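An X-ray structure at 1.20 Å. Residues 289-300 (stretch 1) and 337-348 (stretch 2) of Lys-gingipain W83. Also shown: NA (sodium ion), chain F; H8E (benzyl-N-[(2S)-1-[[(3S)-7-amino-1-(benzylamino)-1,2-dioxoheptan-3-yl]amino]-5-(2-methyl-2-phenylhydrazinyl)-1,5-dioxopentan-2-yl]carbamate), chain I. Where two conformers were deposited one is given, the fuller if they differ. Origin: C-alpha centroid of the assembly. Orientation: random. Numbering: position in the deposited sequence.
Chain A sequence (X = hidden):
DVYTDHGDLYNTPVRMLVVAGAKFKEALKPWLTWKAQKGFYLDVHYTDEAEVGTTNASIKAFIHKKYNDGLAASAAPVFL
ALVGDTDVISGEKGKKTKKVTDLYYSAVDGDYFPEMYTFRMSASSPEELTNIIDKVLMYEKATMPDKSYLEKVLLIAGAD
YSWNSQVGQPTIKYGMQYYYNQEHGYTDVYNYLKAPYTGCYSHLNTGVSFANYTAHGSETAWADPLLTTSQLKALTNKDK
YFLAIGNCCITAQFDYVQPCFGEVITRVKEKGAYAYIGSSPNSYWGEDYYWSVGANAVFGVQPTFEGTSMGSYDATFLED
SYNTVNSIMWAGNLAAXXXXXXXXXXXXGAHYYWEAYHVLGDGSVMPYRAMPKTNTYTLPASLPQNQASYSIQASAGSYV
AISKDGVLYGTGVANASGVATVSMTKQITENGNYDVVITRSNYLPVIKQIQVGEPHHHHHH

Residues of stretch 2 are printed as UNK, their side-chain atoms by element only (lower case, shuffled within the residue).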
# COMPACT_ATOMS: atom_id res chain seq x y z
N TYR A 289 1.30 -15.44 -11.78
CA TYR A 289 -0.01 -16.10 -11.76
C TYR A 289 -0.40 -16.42 -10.30
O TYR A 289 -1.48 -16.09 -9.85
CB TYR A 289 0.06 -17.33 -12.66
CG TYR A 289 -1.19 -18.13 -12.90
CD1 TYR A 289 -2.44 -17.52 -13.03
CD2 TYR A 289 -1.10 -19.48 -13.21
CE1 TYR A 289 -3.56 -18.27 -13.40
CE2 TYR A 289 -2.19 -20.21 -13.64
CZ TYR A 289 -3.42 -19.61 -13.73
OH TYR A 289 -4.55 -20.32 -14.15
N TYR A 290 0.50 -17.08 -9.59
CA TYR A 290 0.22 -17.42 -8.20
C TYR A 290 0.04 -16.17 -7.35
O TYR A 290 -0.83 -16.12 -6.48
CB TYR A 290 1.38 -18.26 -7.58
CG TYR A 290 1.78 -19.45 -8.43
CD1 TYR A 290 0.82 -20.32 -8.95
CD2 TYR A 290 3.12 -19.74 -8.67
CE1 TYR A 290 1.18 -21.39 -9.74
CE2 TYR A 290 3.49 -20.83 -9.44
CZ TYR A 290 2.52 -21.66 -9.96
OH TYR A 290 2.91 -22.73 -10.74
N TRP A 291 0.88 -15.15 -7.63
CA TRP A 291 0.81 -13.88 -6.89
C TRP A 291 -0.61 -13.35 -6.84
O TRP A 291 -1.12 -13.01 -5.79
CB TRP A 291 1.77 -12.90 -7.57
CG TRP A 291 2.18 -11.69 -6.81
CD1 TRP A 291 3.37 -11.52 -6.18
CD2 TRP A 291 1.50 -10.42 -6.72
NE1 TRP A 291 3.49 -10.25 -5.69
CE2 TRP A 291 2.36 -9.53 -6.04
CE3 TRP A 291 0.27 -9.93 -7.18
CZ2 TRP A 291 2.06 -8.19 -5.83
CZ3 TRP A 291 -0.07 -8.61 -6.91
CH2 TRP A 291 0.82 -7.74 -6.26
N SER A 292 -1.28 -13.32 -8.00
CA SER A 292 -2.64 -12.79 -8.05
C SER A 292 -3.71 -13.73 -7.62
O SER A 292 -4.65 -13.31 -6.92
CB SER A 292 -3.01 -12.29 -9.45
OG SER A 292 -2.20 -11.19 -9.84
N VAL A 293 -3.66 -15.02 -8.03
CA VAL A 293 -4.75 -15.97 -7.83
C VAL A 293 -4.59 -16.87 -6.61
O VAL A 293 -5.59 -17.32 -6.03
CB VAL A 293 -4.81 -16.83 -9.11
CG1 VAL A 293 -5.64 -18.09 -8.94
CG2 VAL A 293 -5.33 -16.00 -10.28
N GLY A 294 -3.33 -17.20 -6.29
CA GLY A 294 -3.00 -18.19 -5.26
C GLY A 294 -2.20 -19.31 -5.89
O GLY A 294 -2.17 -19.51 -7.12
N ALA A 295 -1.50 -20.05 -5.02
CA ALA A 295 -0.80 -21.26 -5.47
C ALA A 295 -1.81 -22.34 -5.89
O ALA A 295 -3.01 -22.26 -5.59
CB ALA A 295 0.11 -21.78 -4.38
N ASN A 296 -1.28 -23.37 -6.56
CA ASN A 296 -2.10 -24.49 -7.13
C ASN A 296 -2.91 -24.03 -8.35
O ASN A 296 -3.72 -24.78 -8.84
CB ASN A 296 -2.99 -25.23 -6.12
CG ASN A 296 -2.28 -26.38 -5.48
OD1 ASN A 296 -1.39 -27.01 -6.11
ND2 ASN A 296 -2.60 -26.65 -4.21
N ALA A 297 -2.63 -22.85 -8.88
CA ALA A 297 -3.18 -22.42 -10.17
C ALA A 297 -2.44 -23.20 -11.26
O ALA A 297 -1.26 -23.47 -11.15
CB ALA A 297 -2.92 -20.91 -10.32
N VAL A 298 -3.17 -23.58 -12.30
CA VAL A 298 -2.64 -24.38 -13.40
C VAL A 298 -2.74 -23.59 -14.70
O VAL A 298 -3.77 -22.94 -14.97
CB VAL A 298 -3.42 -25.71 -13.47
CG1 VAL A 298 -3.08 -26.50 -14.72
CG2 VAL A 298 -3.15 -26.54 -12.21
N PHE A 299 -1.68 -23.60 -15.49
CA PHE A 299 -1.69 -22.88 -16.77
C PHE A 299 -2.76 -23.42 -17.70
O PHE A 299 -2.90 -24.65 -17.86
CB PHE A 299 -0.33 -22.96 -17.47
CG PHE A 299 0.86 -22.53 -16.65
CD1 PHE A 299 0.75 -21.55 -15.68
CD2 PHE A 299 2.10 -23.12 -16.85
CE1 PHE A 299 1.86 -21.17 -14.92
CE2 PHE A 299 3.21 -22.72 -16.10
CZ PHE A 299 3.09 -21.75 -15.15
N GLY A 300 -3.55 -22.52 -18.27
CA GLY A 300 -4.53 -22.93 -19.25
C GLY A 300 -5.79 -23.54 -18.70
O GLY A 300 -6.60 -24.03 -19.50
N UNK A 337 5.55 -17.83 -2.75
CA UNK A 337 6.39 -18.63 -1.87
C UNK A 337 5.71 -19.97 -1.62
O UNK A 337 6.37 -21.04 -1.65
c UNK A 337 6.61 -17.87 -0.54
c UNK A 337 7.58 -18.60 0.35
o UNK A 337 7.20 -16.58 -0.84
N UNK A 338 4.42 -19.96 -1.31
CA UNK A 338 3.69 -21.18 -1.04
C UNK A 338 3.75 -22.12 -2.23
O UNK A 338 3.88 -23.35 -2.06
n UNK A 338 -0.06 -23.55 0.13
c UNK A 338 0.31 -22.55 -0.72
c UNK A 338 2.21 -20.85 -0.69
n UNK A 338 1.79 -22.67 0.94
c UNK A 338 1.44 -22.00 -0.21
c UNK A 338 0.86 -23.60 1.11
N UNK A 339 3.66 -21.60 -3.46
CA UNK A 339 3.74 -22.42 -4.67
C UNK A 339 5.02 -23.25 -4.68
O UNK A 339 5.01 -24.44 -4.98
c UNK A 339 3.65 -21.51 -5.89
N UNK A 340 6.15 -22.61 -4.32
CA UNK A 340 7.41 -23.34 -4.22
C UNK A 340 7.36 -24.40 -3.13
O UNK A 340 7.83 -25.53 -3.29
N UNK A 341 6.78 -24.05 -1.98
CA UNK A 341 6.73 -24.98 -0.84
C UNK A 341 5.91 -26.21 -1.10
O UNK A 341 6.18 -27.26 -0.52
c UNK A 341 7.06 -23.26 0.98
n UNK A 341 6.53 -22.34 1.78
o UNK A 341 8.26 -23.22 0.67
c UNK A 341 6.15 -24.29 0.39
N UNK A 342 4.93 -26.11 -1.99
CA UNK A 342 4.02 -27.25 -2.23
C UNK A 342 4.42 -27.98 -3.53
O UNK A 342 3.76 -28.98 -3.85
c UNK A 342 2.52 -26.86 -2.20
c UNK A 342 0.62 -25.64 -3.44
c UNK A 342 2.15 -25.99 -3.40
c UNK A 342 2.18 -26.22 -0.86
N UNK A 343 5.45 -27.52 -4.21
CA UNK A 343 5.96 -28.24 -5.39
C UNK A 343 5.33 -27.86 -6.70
O UNK A 343 5.47 -28.59 -7.68
N UNK A 344 4.61 -26.72 -6.76
CA UNK A 344 4.12 -26.26 -8.05
C UNK A 344 5.26 -25.86 -8.98
O UNK A 344 6.39 -25.64 -8.52
n UNK A 344 1.43 -26.36 -6.97
o UNK A 344 1.41 -24.11 -6.72
c UNK A 344 3.27 -24.99 -7.85
c UNK A 344 1.97 -25.14 -7.13
N UNK A 345 5.00 -25.71 -10.28
CA UNK A 345 6.01 -25.22 -11.23
C UNK A 345 6.40 -23.81 -10.79
O UNK A 345 5.54 -22.95 -10.59
c UNK A 345 4.28 -26.65 -14.45
c UNK A 345 5.37 -25.19 -12.64
c UNK A 345 6.25 -24.42 -13.64
c UNK A 345 5.15 -26.63 -13.14
N UNK A 346 7.67 -23.55 -10.70
CA UNK A 346 8.16 -22.21 -10.40
C UNK A 346 9.18 -21.81 -11.47
O UNK A 346 9.87 -22.66 -12.04
c UNK A 346 8.70 -22.09 -8.98
o UNK A 346 9.78 -22.97 -8.80
c UNK A 346 7.64 -22.31 -7.89
N UNK A 347 9.26 -20.52 -11.73
CA UNK A 347 10.14 -19.96 -12.75
C UNK A 347 11.35 -19.22 -12.21
O UNK A 347 12.33 -19.01 -12.94
c UNK A 347 8.23 -21.05 -14.82
c UNK A 347 6.54 -19.97 -15.71
n UNK A 347 7.10 -21.18 -15.61
c UNK A 347 9.34 -19.01 -13.66
c UNK A 347 8.29 -19.73 -14.46
n UNK A 347 7.22 -19.04 -15.03
N UNK A 348 11.29 -18.77 -10.94
CA UNK A 348 12.43 -17.99 -10.46
C UNK A 348 12.65 -18.08 -8.95
O UNK A 348 13.77 -17.85 -8.50
c UNK A 348 11.14 -15.78 -10.13
c UNK A 348 13.58 -15.69 -10.84
c UNK A 348 12.27 -16.50 -10.90
c UNK A 348 14.63 -16.16 -11.82
NA NA F . -7.00 -18.38 -4.49
CAQ H8E I . 9.74 -4.98 -22.70
CAK H8E I . 9.19 -4.08 -23.64
CAH H8E I . 8.28 -4.54 -24.59
CAL H8E I . 7.91 -5.88 -24.65
CAR H8E I . 8.48 -6.74 -23.73
CBO H8E I . 9.35 -6.32 -22.73
CBA H8E I . 9.90 -7.29 -21.87
NBE H8E I . 9.07 -7.57 -20.69
CBL H8E I . 9.01 -8.79 -20.09
OAE H8E I . 9.57 -9.78 -20.59
CBN H8E I . 8.20 -8.87 -18.80
OAG H8E I . 7.38 -7.91 -18.65
CBS H8E I . 7.62 -10.30 -18.57
CBB H8E I . 6.43 -10.32 -17.59
CAY H8E I . 5.79 -11.70 -17.46
CAX H8E I . 4.78 -11.83 -16.32
CAW H8E I . 3.48 -11.09 -16.61
NAB H8E I . 2.53 -11.29 -15.47
NBG H8E I . 8.63 -11.27 -18.14
C H8E I . 8.96 -12.39 -18.78
O H8E I . 8.51 -12.76 -19.86
CA H8E I . 10.13 -13.12 -18.13
N H8E I . 10.17 -14.53 -18.47
CBK H8E I . 9.24 -15.42 -18.03
OAD H8E I . 8.24 -15.00 -17.42
OBI H8E I . 9.47 -16.64 -18.30
CBD H8E I . 8.47 -17.66 -17.94
CBP H8E I . 8.79 -18.95 -18.55
CAS H8E I . 9.43 -19.96 -17.83
CAM H8E I . 9.73 -21.24 -18.39
CAI H8E I . 9.41 -21.40 -19.75
CAN H8E I . 8.84 -20.37 -20.48
CAT H8E I . 8.52 -19.16 -19.90
CB H8E I . 11.45 -12.46 -18.58
CG H8E I . 11.66 -12.50 -20.12
CD H8E I . 12.74 -11.54 -20.54
OE1 H8E I . 13.93 -11.87 -20.48
NE2 H8E I . 12.26 -10.34 -20.90
NBT H8E I . 13.09 -9.25 -21.18
CAA H8E I . 12.87 -8.11 -20.24
CBQ H8E I . 13.37 -9.05 -22.56
CAU H8E I . 13.69 -7.78 -23.08
CAO H8E I . 14.02 -7.63 -24.43
CAJ H8E I . 14.02 -8.74 -25.27
CAP H8E I . 13.67 -9.99 -24.78
CAV H8E I . 13.37 -10.15 -23.43
O HOH W 1 -8.29 -19.46 -2.71

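Position 337 lies in a helix that begins earlier in the chain. Its side chain is one carbon carrying an oxygen and a carbon, its CA-to-CB bond points away from stretch 1, and it touches nothing there: Thr 337. Position 338 has one carbon followed by a five-membered ring of three carbons and two nitrogens, the signature of His 338. Its CB leaves sideways, but the ring swings nearer, and CD2 of His 338 lies 3.7 Å from CB of Ala 295, which sits at the ring edge.

Position 339 carries a single carbon, so it is Ala 339. This methyl points toward stretch 1 and rests over one face of the Tyr 290 ring, its CB 3.3 Å from CD2 of Tyr 290 in a CH-pi contact. Position 340 has no side-chain atom and is Gly 340. At 341, two carbons, the second bearing one oxygen and one nitrogen, make an amide, out of reach of stretch 1; the short chain gives Asn 341.

Position 342 has four carbons, forked at the first, with one arm two carbons long: Ile 342. The tip of that arm, CD1 of Ile 342, approaches ND2 of Asn 296 at 3.5 Å and CB of Ala 295 at 4.0 Å. Position 343 again lacks a side chain. With positive phi in a Schellman motif, a CB would be jammed against the preceding carbonyl oxygen, as befits Gly 343.

Position 344 has two carbons ending in one oxygen and one nitrogen, and this amide faces Asn 296: Asn 344. Its OD1 accepts from N of Asn 296 at 2.8 Å, while ND2 of Asn 344 donates to OD1 of Asn 296 at 3.0 Å. At position 345, four carbons with the same fork, 4.3 Å from CE2 of Phe 299 at the short arm, CG2, give Ile 345.

At 346, a carbon bearing one oxygen and one carbon points away, giving Thr 346. At 347, one carbon, then a five-membered ring of three carbons and two nitrogens, marks His 347; its CE1 meets CZ of Phe 299 at 3.9 Å, rim to rim, and CAS of the ligand H8E lies over one ring face. Position 348, four carbons forked at the first, is out of reach: Ile 348.

The contact combines apolar packing with directed polar bonds. CB of Ala 339 packs over the Tyr 290 ring and 3.9 Å from CB of Ala 295, the Tyr 290 hydroxyl OH donates to O of Ile 345 at 2.6 Å, and two hydrogen bonds, one from a backbone N and one between side chains, hold Asn 344 against Asn 296.

Stretch 2 (337-348) THAGNIGNITHI
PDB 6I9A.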